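Esterase (uncultured bacterium FLS12, PDB 4RGY) hydrolyses ester bonds as a low-temperature-active alkaline esterase that belongs to the alpha/beta-hydrolase clan. Local coordinates at residues Ala3-Asp8 and Val22-Glu27; Pro44-Leu49 and Leu74-Pro79; Arg83-Asp88 and Asn176-Leu181; Gly151-Thr156 and His189-Leu194. All blocks are in the same frame, centred on the assembly; numbering follows the deposited sequence.

In the fold
Contacts 1 and 2 lie in the central mixed sheet of an alpha/beta-hydrolase fold, with centres about 10 Å apart. They touch through strands 16-25 and 75-79, where Ile-23 N lies 2.9 Å from Val-76 O, a probable hydrogen bond. Contacts 3 and 4 join loops beyond the strands to two helices. Their centres are about 12 Å apart and their segments alternate along the chain. Contact 2 reaches contact 3 where Leu-49 CB meets Tyr-86 OH at 3.3 Å. The likely catalytic triad is Ser-126, His-245 and Asp-216. Leu-49 touches the probable nucleophile elbow, and Phe-85 lies near the triad without touching it. Contact 1 is about 32 Å from contact 4, centre to centre.

Contact 1. Residues Ala3-Asp8 and Val22-Glu27; sequences ALFQCD and VILPQE
Phe-5 meets Leu-24 and Val-22 on one face of a beta hairpin, and Leu-4 meets Ile-23 on the other. Strands 2-11 and 16-25 form the hairpin, and within the chain strand 2-11 is an outermost strand of the central sheet. The Phe-5 and Leu-24 side chains cross obliquely, with ring atom CE1 of Phe-5 at 3.8 Å from CD1 of Leu-24. With CG anti to the carbonyl carbon (chi1 -58°), the ring of Phe-5 starts beside its own backbone N, and the carbonyl O of Val-22 lies at the ring edge, in its plane, 3.5 Å from CD1 of Phe-5. The same oxygen accepts a hydrogen bond from Phe-5 N at 2.8 Å. Farther along this face, SG of Cys-7 touches CG2 of Val-22 at 4.1 Å. On the other face, CD1 of Leu-4 reaches CG2 of Ile-23 at 3.5 Å. The Phe-5 ring also meets Phe-111 and, edge-to-face, Phe-110 of the second subunit. A strand of that subunit pairs antiparallel with residues 4-8, so the sheet continues across the interface. An alanine at Phe-5 would probably cost CD1 of Leu-24 its contact with this ring and open a gap beside Phe-110 of the second subunit. At the Ala-3 end, Ala-3 O accepts from Leu-24 N at 2.9 Å and also faces CA of Ile-23 at 3.3 Å.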
loop_
_atom_site.group_PDB
_atom_site.type_symbol
_atom_site.label_atom_id
_atom_site.label_comp_id
_atom_site.label_asym_id
_atom_site.label_seq_id
_atom_site.Cartn_x
_atom_site.Cartn_y
_atom_site.Cartn_z
ATOM N N ALA A 3 8.889 -4.510 10.905
ATOM C CA ALA A 3 7.638 -4.666 10.187
ATOM C C ALA A 3 7.194 -3.275 9.729
ATOM O O ALA A 3 7.276 -2.301 10.492
ATOM C CB ALA A 3 6.606 -5.288 11.084
ATOM N N LEU A 4 6.712 -3.191 8.487
ATOM C CA LEU A 4 6.274 -1.940 7.877
ATOM C C LEU A 4 4.755 -1.892 7.773
ATOM O O LEU A 4 4.130 -2.846 7.310
ATOM C CB LEU A 4 6.892 -1.816 6.479
ATOM C CG LEU A 4 6.430 -0.640 5.613
ATOM C CD1 LEU A 4 6.927 0.657 6.180
ATOM C CD2 LEU A 4 6.903 -0.798 4.175
ATOM N N PHE A 5 4.163 -0.788 8.215
ATOM C CA PHE A 5 2.717 -0.655 8.181
ATOM C C PHE A 5 2.329 0.591 7.429
ATOM O O PHE A 5 2.755 1.700 7.771
ATOM C CB PHE A 5 2.148 -0.580 9.602
ATOM C CG PHE A 5 2.497 -1.761 10.440
ATOM C CD1 PHE A 5 3.695 -1.805 11.132
ATOM C CD2 PHE A 5 1.637 -2.843 10.531
ATOM C CE1 PHE A 5 4.035 -2.914 11.892
ATOM C CE2 PHE A 5 1.965 -3.948 11.297
ATOM C CZ PHE A 5 3.169 -3.988 11.978
ATOM N N GLN A 6 1.501 0.417 6.406
ATOM C CA GLN A 6 0.841 1.541 5.777
ATOM C C GLN A 6 -0.563 1.588 6.365
ATOM O O GLN A 6 -1.335 0.634 6.251
ATOM C CB GLN A 6 0.818 1.376 4.261
ATOM C CG GLN A 6 2.224 1.315 3.639
ATOM C CD GLN A 6 3.019 2.615 3.745
ATOM O OE1 GLN A 6 2.483 3.673 4.076
ATOM N NE2 GLN A 6 4.314 2.533 3.456
ATOM N N CYS A 7 -0.869 2.691 7.031
ATOM C CA CYS A 7 -2.063 2.794 7.858
ATOM C C CYS A 7 -3.003 3.830 7.294
ATOM O O CYS A 7 -2.644 5.011 7.196
ATOM C CB CYS A 7 -1.670 3.235 9.275
ATOM S SG CYS A 7 -0.222 2.397 9.987
ATOM N N ASP A 8 -4.211 3.408 6.942
ATOM C CA ASP A 8 -5.244 4.315 6.471
ATOM C C ASP A 8 -6.324 4.394 7.541
ATOM O O ASP A 8 -7.060 3.429 7.769
ATOM C CB ASP A 8 -5.819 3.830 5.145
ATOM C CG ASP A 8 -4.768 3.727 4.075
ATOM O OD1 ASP A 8 -3.951 4.659 3.972
ATOM O OD2 ASP A 8 -4.740 2.706 3.354
ATOM N N VAL A 22 4.282 3.455 9.509
ATOM C CA VAL A 22 4.877 3.104 10.793
ATOM C C VAL A 22 5.839 1.943 10.603
ATOM O O VAL A 22 5.531 0.973 9.907
ATOM C CB VAL A 22 3.785 2.727 11.828
ATOM C CG1 VAL A 22 4.397 2.145 13.090
ATOM C CG2 VAL A 22 2.923 3.946 12.161
ATOM N N ILE A 23 7.018 2.036 11.214
ATOM C CA ILE A 23 7.878 0.862 11.279
ATOM C C ILE A 23 8.081 0.444 12.729
ATOM O O ILE A 23 8.311 1.287 13.602
ATOM C CB ILE A 23 9.210 1.044 10.541
ATOM C CG1 ILE A 23 9.873 2.354 10.905
ATOM C CG2 ILE A 23 8.994 0.999 9.034
ATOM C CD1 ILE A 23 11.208 2.560 10.191
ATOM N N LEU A 24 7.938 -0.859 12.967
ATOM C CA LEU A 24 7.984 -1.440 14.305
ATOM C C LEU A 24 9.051 -2.506 14.336
ATOM O O LEU A 24 9.164 -3.292 13.397
ATOM C CB LEU A 24 6.677 -2.168 14.616
ATOM C CG LEU A 24 5.449 -1.573 15.272
ATOM C CD1 LEU A 24 4.499 -2.722 15.641
ATOM C CD2 LEU A 24 5.821 -0.749 16.501
ATOM N N PRO A 25 9.817 -2.574 15.430
ATOM C CA PRO A 25 10.680 -3.741 15.598
ATOM C C PRO A 25 9.837 -5.000 15.759
ATOM O O PRO A 25 8.788 -4.950 16.402
ATOM C CB PRO A 25 11.426 -3.437 16.904
ATOM C CG PRO A 25 11.302 -1.934 17.089
ATOM C CD PRO A 25 9.964 -1.595 16.523
ATOM N N GLN A 26 10.282 -6.104 15.165
ATOM C CA GLN A 26 9.625 -7.396 15.363
ATOM C C GLN A 26 10.257 -8.143 16.533
ATOM O O GLN A 26 11.473 -8.127 16.694
ATOM C CB GLN A 26 9.722 -8.263 14.106
ATOM C CG GLN A 26 8.724 -7.900 13.034
ATOM C CD GLN A 26 8.672 -8.920 11.909
ATOM O OE1 GLN A 26 8.634 -10.132 12.135
ATOM N NE2 GLN A 26 8.682 -8.428 10.690
ATOM N N GLU A 27 9.430 -8.792 17.345
ATOM C CA GLU A 27 9.930 -9.560 18.485
ATOM C C GLU A 27 10.669 -10.809 18.023
ATOM O O GLU A 27 10.464 -11.280 16.903
ATOM C CB GLU A 27 8.779 -9.946 19.418
ATOM C CG GLU A 27 8.013 -8.759 19.981
ATOM C CD GLU A 27 7.127 -9.136 21.154
ATOM O OE1 GLU A 27 7.654 -9.693 22.141
ATOM O OE2 GLU A 27 5.906 -8.878 21.090
#

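Contact 2. Residues Pro44-Leu49 and Leu74-Pro79; sequences PTLFLL and LAVVMP
The ring of Phe-47 and the side chain of Val-77 lie side by side and point the same way. CB of Val-77 approaches the ring obliquely, 3.9 Å from CD2 of Phe-47. Leu-103 and Pro-104 of helix 95-110 also pack on Phe-47. The ring of Pro-79 is met through its CG, 4.0 Å from CD2 of Leu-49. On the same face as Phe-47, CG2 of Thr-45 touches CG2 of Val-77 at 3.7 Å. Strands 45-49 and 75-79 are parallel neighbours in the central sheet of the alpha/beta-hydrolase fold. The chain between them runs through helices 58-62 and 65-68, a beta-alpha-beta crossover. Four backbone hydrogen bonds join the strands, among them Leu-46 N to Ala-75 O at 2.8 Å. On the face opposite Phe-47, CB of Leu-48 touches two neighbours, 3.8 Å from CG1 of Val-76 and equally far from CG of Met-78. Past CG, which is anti to the backbone N (chi1 -175°), CD2 of Leu-48 also touches CG1 of Val-76. Where the direct bonds stop, one water donates to both segments, to Leu-48 O at 2.8 Å and to Pro-79 O at 3.0 Å.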
loop_
_atom_site.group_PDB
_atom_site.type_symbol
_atom_site.label_atom_id
_atom_site.label_comp_id
_atom_site.label_asym_id
_atom_site.label_seq_id
_atom_site.Cartn_x
_atom_site.Cartn_y
_atom_site.Cartn_z
ATOM N N PRO A 44 10.181 2.565 22.509
ATOM C CA PRO A 44 10.481 3.986 22.333
ATOM C C PRO A 44 10.151 4.364 20.892
ATOM O O PRO A 44 10.304 3.535 19.979
ATOM C CB PRO A 44 11.988 4.060 22.586
ATOM C CG PRO A 44 12.275 2.887 23.479
ATOM C CD PRO A 44 11.340 1.811 23.017
ATOM N N THR A 45 9.670 5.586 20.698
ATOM C CA THR A 45 9.124 5.974 19.406
ATOM C C THR A 45 9.672 7.302 18.925
ATOM O O THR A 45 9.681 8.295 19.660
ATOM C CB THR A 45 7.585 6.042 19.456
ATOM O OG1 THR A 45 7.080 4.740 19.781
ATOM C CG2 THR A 45 7.002 6.462 18.099
ATOM N N LEU A 46 10.134 7.304 17.678
ATOM C CA LEU A 46 10.499 8.543 17.002
ATOM C C LEU A 46 9.380 8.956 16.052
ATOM O O LEU A 46 9.013 8.204 15.147
ATOM C CB LEU A 46 11.806 8.358 16.228
ATOM C CG LEU A 46 12.208 9.460 15.247
ATOM C CD1 LEU A 46 12.569 10.733 16.000
ATOM C CD2 LEU A 46 13.373 9.011 14.364
ATOM N N PHE A 47 8.843 10.148 16.272
ATOM C CA PHE A 47 7.901 10.747 15.336
ATOM C C PHE A 47 8.731 11.524 14.333
ATOM O O PHE A 47 9.470 12.434 14.710
ATOM C CB PHE A 47 6.902 11.640 16.078
ATOM C CG PHE A 47 5.980 10.861 16.972
ATOM C CD1 PHE A 47 6.376 10.475 18.250
ATOM C CD2 PHE A 47 4.727 10.467 16.515
ATOM C CE1 PHE A 47 5.522 9.719 19.063
ATOM C CE2 PHE A 47 3.873 9.723 17.315
ATOM C CZ PHE A 47 4.269 9.344 18.589
ATOM N N LEU A 48 8.624 11.145 13.062
ATOM C CA LEU A 48 9.541 11.613 12.023
ATOM C C LEU A 48 8.734 12.354 10.971
ATOM O O LEU A 48 7.933 11.762 10.238
ATOM C CB LEU A 48 10.300 10.422 11.430
ATOM C CG LEU A 48 11.405 10.705 10.409
ATOM C CD1 LEU A 48 12.477 11.651 10.955
ATOM C CD2 LEU A 48 12.041 9.395 9.962
ATOM N N LEU A 49 8.927 13.673 10.947
ATOM C CA LEU A 49 8.044 14.590 10.234
ATOM C C LEU A 49 8.554 14.992 8.853
ATOM O O LEU A 49 9.752 15.231 8.656
ATOM C CB LEU A 49 7.815 15.826 11.086
ATOM C CG LEU A 49 7.415 15.520 12.532
ATOM C CD1 LEU A 49 7.169 16.820 13.287
ATOM C CD2 LEU A 49 6.205 14.598 12.589
ATOM N N LEU A 74 13.660 0.712 18.205
ATOM C CA LEU A 74 13.014 2.013 18.069
ATOM C C LEU A 74 11.927 1.943 17.007
ATOM O O LEU A 74 12.191 1.536 15.878
ATOM C CB LEU A 74 14.047 3.063 17.643
ATOM C CG LEU A 74 13.577 4.497 17.389
ATOM C CD1 LEU A 74 13.118 5.094 18.689
ATOM C CD2 LEU A 74 14.701 5.312 16.776
ATOM N N ALA A 75 10.713 2.333 17.371
ATOM C CA ALA A 75 9.629 2.450 16.400
ATOM C C ALA A 75 9.687 3.834 15.753
ATOM O O ALA A 75 10.161 4.797 16.364
ATOM C CB ALA A 75 8.293 2.227 17.069
ATOM N N VAL A 76 9.224 3.938 14.509
ATOM C CA VAL A 76 9.177 5.229 13.842
ATOM C C VAL A 76 7.779 5.463 13.272
ATOM O O VAL A 76 7.215 4.596 12.598
ATOM C CB VAL A 76 10.217 5.323 12.708
ATOM C CG1 VAL A 76 10.248 6.732 12.140
ATOM C CG2 VAL A 76 11.611 4.961 13.217
ATOM N N VAL A 77 7.228 6.641 13.550
ATOM C CA VAL A 77 5.894 7.006 13.078
ATOM C C VAL A 77 6.022 8.203 12.152
ATOM O O VAL A 77 6.518 9.250 12.562
ATOM C CB VAL A 77 4.950 7.355 14.257
ATOM C CG1 VAL A 77 3.602 7.880 13.750
ATOM C CG2 VAL A 77 4.738 6.129 15.153
ATOM N N MET A 78 5.563 8.044 10.913
ATOM C CA MET A 78 5.710 9.044 9.865
ATOM C C MET A 78 4.329 9.436 9.349
ATOM O O MET A 78 3.745 8.752 8.509
ATOM C CB MET A 78 6.574 8.477 8.733
ATOM C CG MET A 78 8.045 8.347 9.128
ATOM S SD MET A 78 8.963 7.079 8.233
ATOM C CE MET A 78 8.288 5.570 8.943
ATOM N N PRO A 79 3.801 10.551 9.854
ATOM C CA PRO A 79 2.449 10.962 9.470
ATOM C C PRO A 79 2.445 12.013 8.370
ATOM O O PRO A 79 3.521 12.408 7.919
ATOM C CB PRO A 79 1.943 11.596 10.739
ATOM C CG PRO A 79 3.163 12.253 11.339
ATOM C CD PRO A 79 4.331 11.362 10.966
HETATM O O HOH W 1 6.419 11.801 7.864
#

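Contact 3. Residues Arg83-Asp88 and Asn176-Leu181; sequences RSFYTD and NIFGDL
Ile-177 and Phe-178, at the C-terminal end of helix 170-178, pack against loop 83-88, which follows strand 75-79 of the alpha/beta-hydrolase sheet. Ile-177 carries most of the contact. Its CD1 comes 3.6 Å from Arg-83 O, and its CG2 comes 3.5 Å from Ser-84 O. CD1 also touches CD1 of Phe-85. CG2 of Ile-177, anti to the backbone N, lies over the centre of one face of the Phe-178 ring. CB of Thr-87 is 3.8 Å from this CG2 of Ile-177. The Thr-87 side chain stands at about a right angle to both Ile-177 and Phe-178. Its OG1 lies 3.7 Å from CE1 of Phe-178. The same OG1 donates to Phe-85 O at 2.8 Å, from above the carbonyl plane (68° out of it). This bond probably holds the rotation of the Thr-87 side chain. An alanine here would probably leave Phe-85 O without this donor and open a gap beside CE1 of Phe-178. The loop is shaped further by an ST turn, in which Ser-84 OG accepts from Tyr-86 N, and the same hydroxyl is hydrogen-bonded to Val-81 O. Arg-83 forms a salt bridge with Glu-173 of the same helix. A water donates to Asp-88 O at 2.9 Å and to Ile-177 O at 2.8 Å. No direct hydrogen bond joins the two segments. Between them the contact is therefore mostly van der Waals, methyl groups against carbonyls and side chains, with this water bridging one carbonyl on each side.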
loop_
_atom_site.group_PDB
_atom_site.type_symbol
_atom_site.label_atom_id
_atom_site.label_comp_id
_atom_site.label_asym_id
_atom_site.label_seq_id
_atom_site.Cartn_x
_atom_site.Cartn_y
_atom_site.Cartn_z
ATOM N N ARG A 83 0.161 20.790 3.517
ATOM C CA ARG A 83 0.993 21.991 3.481
ATOM C C ARG A 83 0.625 22.929 4.631
ATOM O O ARG A 83 0.376 24.118 4.431
ATOM C CB ARG A 83 0.874 22.697 2.125
ATOM C CG ARG A 83 1.377 21.871 0.939
ATOM C CD ARG A 83 1.116 22.585 -0.387
ATOM N NE ARG A 83 1.754 23.900 -0.405
ATOM C CZ ARG A 83 2.975 24.133 -0.884
ATOM N NH1 ARG A 83 3.687 23.147 -1.424
ATOM N NH2 ARG A 83 3.478 25.362 -0.840
ATOM N N SER A 84 0.620 22.389 5.846
ATOM C CA SER A 84 0.063 23.094 7.000
ATOM C C SER A 84 1.076 23.722 7.946
ATOM O O SER A 84 0.694 24.459 8.848
ATOM C CB SER A 84 -0.741 22.113 7.826
ATOM O OG SER A 84 0.114 21.138 8.393
ATOM N N PHE A 85 2.354 23.424 7.764
ATOM C CA PHE A 85 3.353 23.858 8.730
ATOM C C PHE A 85 3.006 23.428 10.167
ATOM O O PHE A 85 3.364 24.112 11.120
ATOM C CB PHE A 85 3.614 25.378 8.630
ATOM C CG PHE A 85 4.820 25.715 7.815
ATOM C CD1 PHE A 85 4.748 25.760 6.427
ATOM C CD2 PHE A 85 6.042 25.939 8.430
ATOM C CE1 PHE A 85 5.870 26.035 5.674
ATOM C CE2 PHE A 85 7.172 26.223 7.679
ATOM C CZ PHE A 85 7.081 26.276 6.302
ATOM N N TYR A 86 2.344 22.282 10.321
ATOM C CA TYR A 86 2.091 21.741 11.666
ATOM C C TYR A 86 1.345 22.766 12.522
ATOM O O TYR A 86 1.601 22.911 13.716
ATOM C CB TYR A 86 3.423 21.282 12.309
ATOM C CG TYR A 86 4.076 20.223 11.444
ATOM C CD1 TYR A 86 3.765 18.880 11.598
ATOM C CD2 TYR A 86 4.961 20.575 10.429
ATOM C CE1 TYR A 86 4.321 17.909 10.781
ATOM C CE2 TYR A 86 5.530 19.609 9.604
ATOM C CZ TYR A 86 5.200 18.278 9.786
ATOM O OH TYR A 86 5.716 17.303 8.970
ATOM N N THR A 87 0.399 23.456 11.893
ATOM C CA THR A 87 -0.313 24.570 12.514
ATOM C C THR A 87 -1.830 24.347 12.501
ATOM O O THR A 87 -2.369 23.771 11.548
ATOM C CB THR A 87 0.032 25.877 11.764
ATOM O OG1 THR A 87 1.449 26.084 11.816
ATOM C CG2 THR A 87 -0.665 27.100 12.370
ATOM N N ASP A 88 -2.511 24.770 13.564
ATOM C CA ASP A 88 -3.964 24.868 13.516
ATOM C C ASP A 88 -4.267 26.081 12.654
ATOM O O ASP A 88 -4.182 27.231 13.093
ATOM C CB ASP A 88 -4.564 24.996 14.916
ATOM C CG ASP A 88 -4.617 23.671 15.651
ATOM O OD1 ASP A 88 -4.423 22.611 15.010
ATOM O OD2 ASP A 88 -4.877 23.662 16.875
ATOM N N ASN A 176 -3.251 31.760 5.024
ATOM C CA ASN A 176 -4.135 30.636 5.329
ATOM C C ASN A 176 -3.629 29.837 6.523
ATOM O O ASN A 176 -4.409 29.383 7.360
ATOM C CB ASN A 176 -4.273 29.700 4.132
ATOM C CG ASN A 176 -4.948 30.359 2.948
ATOM O OD1 ASN A 176 -5.632 31.370 3.085
ATOM N ND2 ASN A 176 -4.752 29.779 1.768
ATOM N N ILE A 177 -2.316 29.672 6.599
ATOM C CA ILE A 177 -1.719 28.940 7.707
ATOM C C ILE A 177 -1.758 29.741 9.007
ATOM O O ILE A 177 -2.293 29.276 10.018
ATOM C CB ILE A 177 -0.262 28.554 7.395
ATOM C CG1 ILE A 177 -0.216 27.564 6.225
ATOM C CG2 ILE A 177 0.402 27.955 8.633
ATOM C CD1 ILE A 177 1.156 27.422 5.608
ATOM N N PHE A 178 -1.231 30.964 8.967
ATOM C CA PHE A 178 -0.950 31.721 10.185
ATOM C C PHE A 178 -1.911 32.848 10.509
ATOM O O PHE A 178 -1.875 33.376 11.622
ATOM C CB PHE A 178 0.467 32.300 10.129
ATOM C CG PHE A 178 1.542 31.258 10.132
ATOM C CD1 PHE A 178 1.765 30.491 11.266
ATOM C CD2 PHE A 178 2.333 31.045 9.009
ATOM C CE1 PHE A 178 2.748 29.522 11.288
ATOM C CE2 PHE A 178 3.319 30.077 9.019
ATOM C CZ PHE A 178 3.529 29.316 10.168
ATOM N N GLY A 179 -2.752 33.228 9.551
ATOM C CA GLY A 179 -3.654 34.355 9.751
ATOM C C GLY A 179 -2.985 35.696 9.524
ATOM O O GLY A 179 -2.447 35.954 8.448
ATOM N N ASP A 180 -3.032 36.557 10.535
ATOM C CA ASP A 180 -2.404 37.868 10.452
ATOM C C ASP A 180 -0.889 37.719 10.563
ATOM O O ASP A 180 -0.366 37.482 11.652
ATOM C CB ASP A 180 -2.924 38.753 11.585
ATOM C CG ASP A 180 -2.389 40.176 11.521
ATOM O OD1 ASP A 180 -1.525 40.485 10.672
ATOM O OD2 ASP A 180 -2.850 40.995 12.343
ATOM N N LEU A 181 -0.191 37.875 9.441
ATOM C CA LEU A 181 1.259 37.685 9.416
ATOM C C LEU A 181 1.998 38.671 10.323
ATOM O O LEU A 181 3.045 38.340 10.883
ATOM C CB LEU A 181 1.801 37.759 7.984
ATOM C CG LEU A 181 1.199 36.749 6.999
ATOM C CD1 LEU A 181 1.882 36.841 5.640
ATOM C CD2 LEU A 181 1.257 35.318 7.546
HETATM O O HOH W 2 -2.883 29.833 12.745
#

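Contact 4. Residues Gly151-Thr156 and His189-Leu194; sequences GALDIT and HDLFAL
CG1 of Ile-155 sits between the backbone N and the carbonyl carbon (chi1 48°), and chi2 of 64° then sets CD1 3.6 Å from His-189 O. CD2 of Leu-153 meets CD1 of Leu-191 at 3.6 Å. The Phe-192 ring turns an edge to Leu-153 O, which lies near the ring plane and 3.5 Å from CE1 of Phe-192. The Asp-154 side chain crosses Phe-192 at about a right angle, and CB of Asp-154 touches CE1 of the ring. Asp-190 is the N-cap of helix 191-200, with OD1 accepting from Phe-192 N at 2.9 Å, while its OD2 is hydrogen-bonded to Gly-186 N. Across from it, Asp-154 forms an Asx turn in which OD1 accepts from Thr-156 N. Thr-156 OG1 donates to the same OD1, and both donors come from one face of the carboxylate. A water donates to OD1 of Asp-154 and OD1 of Asp-190, 2.8 Å from each. The like charges, their OD1 atoms 5.2 Å apart, are probably eased by this water and by Arg-224, which pairs with Asp-154 OD2 in a salt bridge. A second water donates to Leu-153 O and accepts from Leu-191 N, again 2.8 Å from each.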
loop_
_atom_site.group_PDB
_atom_site.type_symbol
_atom_site.label_atom_id
_atom_site.label_comp_id
_atom_site.label_asym_id
_atom_site.label_seq_id
_atom_site.Cartn_x
_atom_site.Cartn_y
_atom_site.Cartn_z
ATOM N N GLY A 151 15.802 23.141 8.854
ATOM C CA GLY A 151 14.469 23.568 9.235
ATOM C C GLY A 151 14.086 24.949 8.746
ATOM O O GLY A 151 14.941 25.826 8.574
ATOM N N ALA A 152 12.792 25.137 8.503
ATOM C CA ALA A 152 12.243 26.462 8.221
ATOM C C ALA A 152 11.958 27.120 9.569
ATOM O O ALA A 152 10.817 27.191 10.025
ATOM C CB ALA A 152 10.965 26.338 7.391
ATOM N N LEU A 153 13.020 27.567 10.225
ATOM C CA LEU A 153 12.933 27.910 11.643
ATOM C C LEU A 153 12.496 29.342 11.946
ATOM O O LEU A 153 12.266 29.672 13.107
ATOM C CB LEU A 153 14.242 27.588 12.365
ATOM C CG LEU A 153 14.686 26.127 12.249
ATOM C CD1 LEU A 153 15.871 25.814 13.159
ATOM C CD2 LEU A 153 13.514 25.203 12.550
ATOM N N ASP A 154 12.372 30.166 10.910
ATOM C CA ASP A 154 11.828 31.511 11.052
ATOM C C ASP A 154 10.598 31.644 10.160
ATOM O O ASP A 154 10.723 31.776 8.938
ATOM C CB ASP A 154 12.876 32.574 10.692
ATOM C CG ASP A 154 12.432 33.984 11.062
ATOM O OD1 ASP A 154 11.253 34.170 11.442
ATOM O OD2 ASP A 154 13.266 34.906 10.963
ATOM N N ILE A 155 9.415 31.607 10.767
ATOM C CA ILE A 155 8.171 31.682 9.996
ATOM C C ILE A 155 7.600 33.105 9.880
ATOM O O ILE A 155 6.492 33.298 9.364
ATOM C CB ILE A 155 7.082 30.678 10.493
ATOM C CG1 ILE A 155 6.891 30.699 12.020
ATOM C CG2 ILE A 155 7.443 29.262 10.074
ATOM C CD1 ILE A 155 6.365 31.998 12.614
ATOM N N THR A 156 8.342 34.096 10.367
ATOM C CA THR A 156 7.870 35.478 10.293
ATOM C C THR A 156 8.040 36.032 8.887
ATOM O O THR A 156 8.746 35.449 8.067
ATOM C CB THR A 156 8.583 36.406 11.298
ATOM O OG1 THR A 156 9.988 36.450 11.021
ATOM C CG2 THR A 156 8.348 35.949 12.728
ATOM N N HIS A 189 3.655 30.688 17.593
ATOM C CA HIS A 189 4.139 30.066 16.360
ATOM C C HIS A 189 5.636 30.302 16.177
ATOM O O HIS A 189 6.291 29.637 15.387
ATOM C CB HIS A 189 3.450 30.643 15.117
ATOM C CG HIS A 189 1.955 30.643 15.168
ATOM N ND1 HIS A 189 1.199 29.546 14.820
ATOM C CD2 HIS A 189 1.076 31.627 15.475
ATOM C CE1 HIS A 189 -0.083 29.847 14.934
ATOM N NE2 HIS A 189 -0.185 31.106 15.317
ATOM N N ASP A 190 6.149 31.315 16.867
ATOM C CA ASP A 190 7.496 31.824 16.640
ATOM C C ASP A 190 8.510 31.074 17.489
ATOM O O ASP A 190 8.543 31.228 18.716
ATOM C CB ASP A 190 7.476 33.312 16.995
ATOM C CG ASP A 190 8.818 33.998 16.845
ATOM O OD1 ASP A 190 9.812 33.371 16.424
ATOM O OD2 ASP A 190 8.848 35.226 17.131
ATOM N N LEU A 191 9.315 30.230 16.843
ATOM C CA LEU A 191 10.317 29.439 17.569
ATOM C C LEU A 191 11.300 30.302 18.357
ATOM O O LEU A 191 11.826 29.854 19.380
ATOM C CB LEU A 191 11.110 28.525 16.632
ATOM C CG LEU A 191 10.336 27.485 15.835
ATOM C CD1 LEU A 191 11.336 26.642 15.073
ATOM C CD2 LEU A 191 9.497 26.622 16.759
ATOM N N PHE A 192 11.545 31.525 17.891
ATOM C CA PHE A 192 12.452 32.420 18.608
ATOM C C PHE A 192 11.868 32.776 19.973
ATOM O O PHE A 192 12.580 32.773 20.977
ATOM C CB PHE A 192 12.752 33.676 17.788
ATOM C CG PHE A 192 13.638 33.434 16.601
ATOM C CD1 PHE A 192 13.185 32.692 15.507
ATOM C CD2 PHE A 192 14.932 33.935 16.575
ATOM C CE1 PHE A 192 14.009 32.457 14.412
ATOM C CE2 PHE A 192 15.753 33.721 15.482
ATOM C CZ PHE A 192 15.297 32.982 14.396
ATOM N N ALA A 193 10.564 33.037 20.013
ATOM C CA ALA A 193 9.872 33.314 21.265
ATOM C C ALA A 193 9.806 32.079 22.150
ATOM O O ALA A 193 10.006 32.155 23.368
ATOM C CB ALA A 193 8.459 33.849 20.986
ATOM N N LEU A 194 9.517 30.926 21.549
ATOM C CA LEU A 194 9.461 29.690 22.311
ATOM C C LEU A 194 10.815 29.386 22.959
ATOM O O LEU A 194 10.867 28.920 24.101
ATOM C CB LEU A 194 8.998 28.524 21.430
ATOM C CG LEU A 194 7.579 28.663 20.839
ATOM C CD1 LEU A 194 7.256 27.441 20.005
ATOM C CD2 LEU A 194 6.512 28.863 21.908
HETATM O O HOH W 3 9.769 30.346 14.055
HETATM O O HOH W 4 9.917 33.058 13.644
#